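Local atomic coordinates of CghA (Chaetomium globosum, PDB entry 6KBC), a protein that belongs to a fungal family of strand-rich proteins with two calycin-clan domains and holds the ligand WK1 in a pocket. Residues R287-D292 / E328-G333; T296-D301 / P334-W339. All blocks are in the same frame, centred on the assembly; numbering follows the deposited sequence.

How the interactions relate
The two contacts lie side by side in the C-terminal domain, their centres about 8 Å apart, and their segments alternate along the chain. Residues 328-333 run directly into 334-339 through the turn between strands 324-330 and 338-346, which pair antiparallel; Phe329 N of interaction 1 is 2.7 Å from Trp339 O of interaction 2, a backbone hydrogen bond of that pair. The other two segments are joined by the loop that follows strand 288-289, which contains 296-301, and Arg287 NH1 makes a hydrogen bond to Thr299 OG1 at 2.7 Å. The centres lie about 20 Å (interaction 1) and 25 Å (interaction 2) from the centre of the chain, in a region away from bound WK1.

Interaction 1: R287-D292 / E328-G333; sequences RSLPPD and EFRSAG
A leucine methyl sits squarely on the flat face of an arginine here: Leu289 CD1 lies 3.3 Å above the guanidinium plane of Arg330, over its centre. The setting is the sheet of the C-terminal, calycin-clan domain. Strand 302-308 runs between the short strand 288-289, to which it is parallel, and strand 324-330, to which it is antiparallel, so the segments meet through side chains that reach past the middle strand. In Leu289, CG stands beside the backbone N (chi1 -61°), and chi2 near 170° then carries CD1 over the group, within 3.4 Å of both Arg330 CZ and Arg330 NE. No hydrogen bond links the two segments. The guanidinium is held by other partners: NH1 forms a salt bridge to Asp295 and a hydrogen bond to the carbonyl of Ala297, while NE and NH2 grip Glu328 side-on. Glu328 is itself salt-bridged to Arg304 and Lys338, positive neighbours that probably stabilise the negative charge of this buried carboxylate. Both arginine donors converge on Glu328 OE2, from NE at 3.1 Å and NH2 at 3.0 Å; the oxygen lies in the guanidinium plane, yet NE approaches it from 58° above the carboxylate plane.

Interaction 2: T296-D301 / P334-W339; sequences TAATAD and PEREKW
Arg336 reaches across to Ala298 and lays the face of its guanidinium against that residue's carbonyl oxygen. Ala298 O sits 3.2 Å above the guanidinium plane, displaced toward the rim, so the oxygen looks at the face of the group rather than at its N-H bonds. Although Arg336 NH2 is only 3.4 Å from Ala298 O, the angle is too poor for a hydrogen bond; the attraction is probably a general electrostatic one between the positive group and the carbonyl dipole. The methyl of Ala298 points at the arginine too, and its CB packs 3.8 Å from Arg336 CD, giving the aliphatic part of the chain a nonpolar seat. Farther along, Arg336 NH1 lies 3.6 Å from Thr296 O, again without a hydrogen bond. A bend at chi2 (-60°) and a guanidinium twisted across its own chain (chi4 90°) turn one face of the group to Ala298 O, while Thr296 O meets it obliquely. The left-handed backbone of Arg336 belongs to the turn between strands 324-330 and 338-346.

Lys338 also points toward the loop, and its NZ makes a hydrogen bond to the carbonyl oxygen of Asp295. The contact thus joins two connections at the margin of the C-terminal sheet: the loop leading from strand 288-289 into strand 302-308, and the turn that carries strand 324-330 into strand 338-346. Asp301, just before strand 302-308, ties the same two connections through a hydrogen bond from the backbone N of Ala332.

Interaction 1: R287-D292 / E328-G333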
ATOM      1  N   ARG A 287       5.712 -11.900  10.569  1.00 23.37           N
ATOM      2  CA  ARG A 287       6.657 -12.938  10.187  1.00 20.85           C
ATOM      3  C   ARG A 287       6.227 -13.498   8.831  1.00 20.95           C
ATOM      4  O   ARG A 287       5.061 -13.857   8.648  1.00 18.04           O
ATOM      5  CB  ARG A 287       6.691 -14.042  11.254  1.00 21.70           C
ATOM      6  CG  ARG A 287       7.575 -15.249  10.915  1.00 21.42           C
ATOM      7  CD  ARG A 287       7.445 -16.315  12.005  1.00 23.25           C
ATOM      8  NE  ARG A 287       8.117 -15.899  13.239  1.00 20.61           N
ATOM      9  CZ  ARG A 287       8.196 -16.649  14.328  1.00 22.51           C
ATOM     10  NH1 ARG A 287       7.639 -17.851  14.343  1.00 24.46           N
ATOM     11  NH2 ARG A 287       8.835 -16.195  15.398  1.00 26.21           N
ATOM     12  N   SER A 288       7.161 -13.559   7.886  1.00 22.79           N
ATOM     13  CA  SER A 288       6.906 -14.037   6.531  1.00 19.74           C
ATOM     14  C   SER A 288       7.588 -15.388   6.348  1.00 23.63           C
ATOM     15  O   SER A 288       8.811 -15.480   6.464  1.00 21.76           O
ATOM     16  CB  SER A 288       7.431 -13.025   5.511  1.00 19.48           C
ATOM     17  OG  SER A 288       7.049 -13.360   4.177  1.00 22.26           O
ATOM     18  N   LEU A 289       6.800 -16.431   6.012  1.00 20.74           N
ATOM     19  CA  LEU A 289       7.325 -17.788   5.985  1.00 19.97           C
ATOM     20  C   LEU A 289       7.867 -18.153   4.609  1.00 20.11           C
ATOM     21  O   LEU A 289       7.398 -17.627   3.592  1.00 18.53           O
ATOM     22  CB  LEU A 289       6.235 -18.777   6.343  1.00 21.23           C
ATOM     23  CG  LEU A 289       5.697 -18.531   7.749  1.00 22.06           C
ATOM     24  CD1 LEU A 289       4.458 -19.366   7.972  1.00 18.87           C
ATOM     25  CD2 LEU A 289       6.801 -18.869   8.765  1.00 25.65           C
ATOM     26  N   PRO A 290       8.820 -19.085   4.570  1.00 21.61           N
ATOM     27  CA  PRO A 290       9.274 -19.639   3.284  1.00 18.88           C
ATOM     28  C   PRO A 290       8.090 -20.110   2.458  1.00 19.85           C
ATOM     29  O   PRO A 290       7.219 -20.839   2.955  1.00 19.20           O
ATOM     30  CB  PRO A 290      10.170 -20.812   3.702  1.00 18.21           C
ATOM     31  CG  PRO A 290      10.706 -20.386   5.049  1.00 23.86           C
ATOM     32  CD  PRO A 290       9.567 -19.645   5.713  1.00 19.48           C
ATOM     33  N   PRO A 291       8.016 -19.685   1.197  1.00 20.04           N
ATOM     34  CA  PRO A 291       6.821 -19.954   0.379  1.00 20.81           C
ATOM     35  C   PRO A 291       6.510 -21.434   0.173  1.00 22.56           C
ATOM     36  O   PRO A 291       5.366 -21.760  -0.168  1.00 18.75           O
ATOM     37  CB  PRO A 291       7.166 -19.284  -0.962  1.00 18.98           C
ATOM     38  CG  PRO A 291       8.154 -18.215  -0.602  1.00 26.40           C
ATOM     39  CD  PRO A 291       8.979 -18.796   0.518  1.00 23.02           C
ATOM     40  N   ASP A 292       7.481 -22.339   0.330  1.00 18.63           N
ATOM     41  CA  ASP A 292       7.229 -23.751   0.075  1.00 17.99           C
ATOM     42  C   ASP A 292       6.887 -24.535   1.339  1.00 20.80           C
ATOM     43  O   ASP A 292       6.776 -25.768   1.288  1.00 21.14           O
ATOM     44  CB  ASP A 292       8.422 -24.373  -0.682  1.00 20.15           C
ATOM     45  CG  ASP A 292       9.712 -24.378   0.125  1.00 20.97           C
ATOM     46  OD1 ASP A 292       9.838 -23.574   1.076  1.00 18.90           O
ATOM     47  OD2 ASP A 292      10.629 -25.163  -0.240  1.00 22.10           O
ATOM     48  N   GLU A 328      -1.249 -17.532   3.023  1.00 20.88           N
ATOM     49  CA  GLU A 328      -1.588 -18.435   4.112  1.00 19.14           C
ATOM     50  C   GLU A 328      -1.274 -17.717   5.414  1.00 20.68           C
ATOM     51  O   GLU A 328      -0.106 -17.475   5.722  1.00 21.12           O
ATOM     52  CB  GLU A 328      -0.814 -19.737   4.002  1.00 20.36           C
ATOM     53  CG  GLU A 328      -1.021 -20.695   5.153  1.00 24.51           C
ATOM     54  CD  GLU A 328       0.110 -21.689   5.182  1.00 26.22           C
ATOM     55  OE1 GLU A 328      -0.095 -22.817   4.710  1.00 27.76           O
ATOM     56  OE2 GLU A 328       1.216 -21.320   5.641  1.00 29.51           O
ATOM     57  N   PHE A 329      -2.310 -17.365   6.169  1.00 19.00           N
ATOM     58  CA  PHE A 329      -2.114 -16.726   7.464  1.00 19.19           C
ATOM     59  C   PHE A 329      -2.134 -17.781   8.552  1.00 19.56           C
ATOM     60  O   PHE A 329      -2.916 -18.728   8.490  1.00 22.07           O
ATOM     61  CB  PHE A 329      -3.214 -15.690   7.743  1.00 15.22           C
ATOM     62  CG  PHE A 329      -3.060 -14.428   6.971  1.00 17.40           C
ATOM     63  CD1 PHE A 329      -2.330 -13.376   7.489  1.00 19.46           C
ATOM     64  CD2 PHE A 329      -3.653 -14.286   5.723  1.00 16.42           C
ATOM     65  CE1 PHE A 329      -2.207 -12.187   6.778  1.00 18.43           C
ATOM     66  CE2 PHE A 329      -3.531 -13.112   5.006  1.00 17.68           C
ATOM     67  CZ  PHE A 329      -2.804 -12.054   5.543  1.00 17.74           C
ATOM     68  N   ARG A 330      -1.281 -17.614   9.551  1.00 19.22           N
ATOM     69  CA  ARG A 330      -1.286 -18.495  10.707  1.00 19.98           C
ATOM     70  C   ARG A 330      -1.505 -17.676  11.966  1.00 20.74           C
ATOM     71  O   ARG A 330      -0.999 -16.556  12.089  1.00 19.76           O
ATOM     72  CB  ARG A 330       0.025 -19.262  10.838  1.00 21.12           C
ATOM     73  CG  ARG A 330       0.377 -20.021   9.596  1.00 24.48           C
ATOM     74  CD  ARG A 330       1.441 -21.065   9.875  1.00 22.54           C
ATOM     75  NE  ARG A 330       1.922 -21.590   8.613  1.00 21.93           N
ATOM     76  CZ  ARG A 330       2.960 -22.404   8.483  1.00 27.10           C
ATOM     77  NH1 ARG A 330       3.624 -22.821   9.569  1.00 21.69           N
ATOM     78  NH2 ARG A 330       3.328 -22.797   7.258  1.00 21.83           N
ATOM     79  N   SER A 331      -2.243 -18.249  12.898  1.00 20.52           N
ATOM     80  CA  SER A 331      -2.420 -17.672  14.220  1.00 23.98           C
ATOM     81  C   SER A 331      -1.671 -18.514  15.247  1.00 22.21           C
ATOM     82  O   SER A 331      -1.839 -19.738  15.286  1.00 24.54           O
ATOM     83  CB  SER A 331      -3.901 -17.613  14.591  1.00 22.08           C
ATOM     84  OG  SER A 331      -4.021 -17.416  15.991  1.00 24.20           O
ATOM     85  N   ALA A 332      -0.853 -17.861  16.076  1.00 24.79           N
ATOM     86  CA  ALA A 332      -0.271 -18.509  17.251  1.00 24.94           C
ATOM     87  C   ALA A 332      -1.221 -18.488  18.448  1.00 28.00           C
ATOM     88  O   ALA A 332      -0.800 -18.791  19.576  1.00 26.57           O
ATOM     89  CB  ALA A 332       1.052 -17.844  17.630  1.00 25.53           C
ATOM     90  N   GLY A 333      -2.478 -18.118  18.221  1.00 26.39           N
ATOM     91  CA  GLY A 333      -3.506 -18.191  19.232  1.00 25.87           C
ATOM     92  C   GLY A 333      -3.805 -19.630  19.584  1.00 27.48           C
ATOM     93  O   GLY A 333      -3.379 -20.571  18.895  1.00 28.06           O
TER

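Interaction 2: T296-D301 / P334-W339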
ATOM      1  N   THR A 296       2.033 -26.784  10.050  1.00 21.08           N
ATOM      2  CA  THR A 296       1.189 -26.229  11.103  1.00 26.99           C
ATOM      3  C   THR A 296       1.969 -25.526  12.194  1.00 26.20           C
ATOM      4  O   THR A 296       1.364 -25.100  13.177  1.00 27.15           O
ATOM      5  CB  THR A 296       0.342 -27.328  11.743  1.00 24.61           C
ATOM      6  OG1 THR A 296       1.202 -28.367  12.229  1.00 28.86           O
ATOM      7  CG2 THR A 296      -0.608 -27.927  10.713  1.00 27.63           C
ATOM      8  N   ALA A 297       3.291 -25.415  12.082  1.00 23.10           N
ATOM      9  CA  ALA A 297       4.021 -24.751  13.149  1.00 26.03           C
ATOM     10  C   ALA A 297       3.557 -23.306  13.275  1.00 30.74           C
ATOM     11  O   ALA A 297       3.267 -22.632  12.282  1.00 27.36           O
ATOM     12  CB  ALA A 297       5.525 -24.800  12.911  1.00 24.32           C
ATOM     13  N   ALA A 298       3.467 -22.833  14.512  1.00 28.59           N
ATOM     14  CA  ALA A 298       3.071 -21.453  14.717  1.00 29.40           C
ATOM     15  C   ALA A 298       3.536 -20.965  16.080  1.00 32.02           C
ATOM     16  O   ALA A 298       2.750 -20.954  17.031  1.00 31.00           O
ATOM     17  CB  ALA A 298       1.553 -21.312  14.582  1.00 29.31           C
ATOM     18  N   THR A 299       4.796 -20.550  16.183  1.00 27.24           N
ATOM     19  CA  THR A 299       5.270 -19.891  17.389  1.00 32.51           C
ATOM     20  C   THR A 299       5.000 -18.394  17.376  1.00 30.49           C
ATOM     21  O   THR A 299       5.293 -17.714  18.366  1.00 32.98           O
ATOM     22  CB  THR A 299       6.770 -20.140  17.578  1.00 29.54           C
ATOM     23  OG1 THR A 299       7.511 -19.494  16.532  1.00 28.70           O
ATOM     24  CG2 THR A 299       7.042 -21.643  17.539  1.00 30.20           C
ATOM     25  N   ALA A 300       4.487 -17.867  16.271  1.00 25.74           N
ATOM     26  CA  ALA A 300       4.042 -16.485  16.180  1.00 26.58           C
ATOM     27  C   ALA A 300       3.063 -16.410  15.026  1.00 26.91           C
ATOM     28  O   ALA A 300       3.060 -17.272  14.139  1.00 23.20           O
ATOM     29  CB  ALA A 300       5.192 -15.505  15.961  1.00 24.86           C
ATOM     30  N   ASP A 301       2.223 -15.378  15.056  1.00 25.56           N
ATOM     31  CA  ASP A 301       1.385 -15.095  13.904  1.00 24.74           C
ATOM     32  C   ASP A 301       2.283 -14.894  12.688  1.00 23.85           C
ATOM     33  O   ASP A 301       3.371 -14.314  12.779  1.00 23.87           O
ATOM     34  CB  ASP A 301       0.543 -13.843  14.136  1.00 22.92           C
ATOM     35  CG  ASP A 301      -0.604 -14.041  15.145  1.00 24.64           C
ATOM     36  OD1 ASP A 301      -0.784 -15.136  15.745  1.00 23.86           O
ATOM     37  OD2 ASP A 301      -1.340 -13.052  15.330  1.00 23.74           O
ATOM     38  N   PRO A 334      -4.558 -19.824  20.668  1.00 26.45           N
ATOM     39  CA  PRO A 334      -4.764 -21.180  21.196  1.00 25.75           C
ATOM     40  C   PRO A 334      -5.444 -22.127  20.231  1.00 26.06           C
ATOM     41  O   PRO A 334      -5.274 -23.346  20.357  1.00 25.66           O
ATOM     42  CB  PRO A 334      -5.660 -20.945  22.427  1.00 24.33           C
ATOM     43  CG  PRO A 334      -6.262 -19.589  22.205  1.00 23.92           C
ATOM     44  CD  PRO A 334      -5.212 -18.797  21.509  1.00 25.45           C
ATOM     45  N   GLU A 335      -6.254 -21.617  19.306  1.00 21.84           N
ATOM     46  CA  GLU A 335      -6.934 -22.506  18.378  1.00 25.59           C
ATOM     47  C   GLU A 335      -6.058 -22.893  17.192  1.00 25.60           C
ATOM     48  O   GLU A 335      -6.431 -23.808  16.443  1.00 25.62           O
ATOM     49  CB  GLU A 335      -8.228 -21.861  17.897  1.00 25.78           C
ATOM     50  CG  GLU A 335      -9.301 -21.838  18.992  1.00 31.77           C
ATOM     51  CD  GLU A 335     -10.694 -21.567  18.449  1.00 35.72           C
ATOM     52  OE1 GLU A 335     -11.176 -20.427  18.616  1.00 37.60           O
ATOM     53  OE2 GLU A 335     -11.306 -22.492  17.862  1.00 39.02           O
ATOM     54  N   ARG A 336      -4.920 -22.229  17.015  1.00 24.67           N
ATOM     55  CA  ARG A 336      -3.957 -22.578  15.967  1.00 28.35           C
ATOM     56  C   ARG A 336      -4.631 -22.613  14.606  1.00 27.78           C
ATOM     57  O   ARG A 336      -4.540 -23.593  13.871  1.00 28.34           O
ATOM     58  CB  ARG A 336      -3.293 -23.920  16.251  1.00 30.51           C
ATOM     59  CG  ARG A 336      -2.212 -23.823  17.259  1.00 33.12           C
ATOM     60  CD  ARG A 336      -1.116 -22.895  16.806  1.00 37.23           C
ATOM     61  NE  ARG A 336      -0.061 -22.939  17.802  1.00 36.80           N
ATOM     62  CZ  ARG A 336       0.959 -23.785  17.774  1.00 33.27           C
ATOM     63  NH1 ARG A 336       1.101 -24.638  16.768  1.00 34.05           N
ATOM     64  NH2 ARG A 336       1.847 -23.758  18.752  1.00 28.92           N
ATOM     65  N   GLU A 337      -5.355 -21.547  14.294  1.00 25.59           N
ATOM     66  CA  GLU A 337      -6.056 -21.489  13.033  1.00 25.72           C
ATOM     67  C   GLU A 337      -5.097 -21.094  11.922  1.00 25.46           C
ATOM     68  O   GLU A 337      -4.125 -20.360  12.135  1.00 23.07           O
ATOM     69  CB  GLU A 337      -7.212 -20.496  13.105  1.00 27.05           C
ATOM     70  CG  GLU A 337      -8.337 -20.950  14.030  1.00 28.98           C
ATOM     71  CD  GLU A 337      -9.140 -19.794  14.580  1.00 38.57           C
ATOM     72  OE1 GLU A 337      -8.525 -18.888  15.191  1.00 37.30           O
ATOM     73  OE2 GLU A 337     -10.379 -19.794  14.394  1.00 41.05           O
ATOM     74  N   LYS A 338      -5.370 -21.619  10.736  1.00 25.44           N
ATOM     75  CA  LYS A 338      -4.723 -21.209   9.502  1.00 22.85           C
ATOM     76  C   LYS A 338      -5.804 -20.836   8.510  1.00 21.21           C
ATOM     77  O   LYS A 338      -6.830 -21.515   8.409  1.00 24.55           O
ATOM     78  CB  LYS A 338      -3.834 -22.332   8.918  1.00 23.65           C
ATOM     79  CG  LYS A 338      -2.604 -22.620   9.729  1.00 32.57           C
ATOM     80  CD  LYS A 338      -1.445 -23.256   8.905  1.00 30.88           C
ATOM     81  CE  LYS A 338      -1.959 -24.213   7.848  1.00 31.20           C
ATOM     82  NZ  LYS A 338      -0.833 -24.850   7.049  1.00 30.02           N
ATOM     83  N   TRP A 339      -5.576 -19.757   7.786  1.00 18.69           N
ATOM     84  CA  TRP A 339      -6.441 -19.379   6.687  1.00 21.33           C
ATOM     85  C   TRP A 339      -5.600 -19.336   5.421  1.00 24.86           C
ATOM     86  O   TRP A 339      -4.453 -18.880   5.448  1.00 24.41           O
ATOM     87  CB  TRP A 339      -7.092 -18.033   6.940  1.00 18.05           C
ATOM     88  CG  TRP A 339      -7.836 -17.956   8.240  1.00 22.55           C
ATOM     89  CD1 TRP A 339      -9.186 -18.119   8.430  1.00 24.30           C
ATOM     90  CD2 TRP A 339      -7.280 -17.684   9.529  1.00 24.20           C
ATOM     91  NE1 TRP A 339      -9.498 -17.967   9.767  1.00 22.28           N
ATOM     92  CE2 TRP A 339      -8.350 -17.683  10.459  1.00 28.72           C
ATOM     93  CE3 TRP A 339      -5.984 -17.426   9.992  1.00 23.27           C
ATOM     94  CZ2 TRP A 339      -8.156 -17.449  11.822  1.00 26.55           C
ATOM     95  CZ3 TRP A 339      -5.802 -17.168  11.348  1.00 24.71           C
ATOM     96  CH2 TRP A 339      -6.880 -17.196  12.244  1.00 24.29           C
TER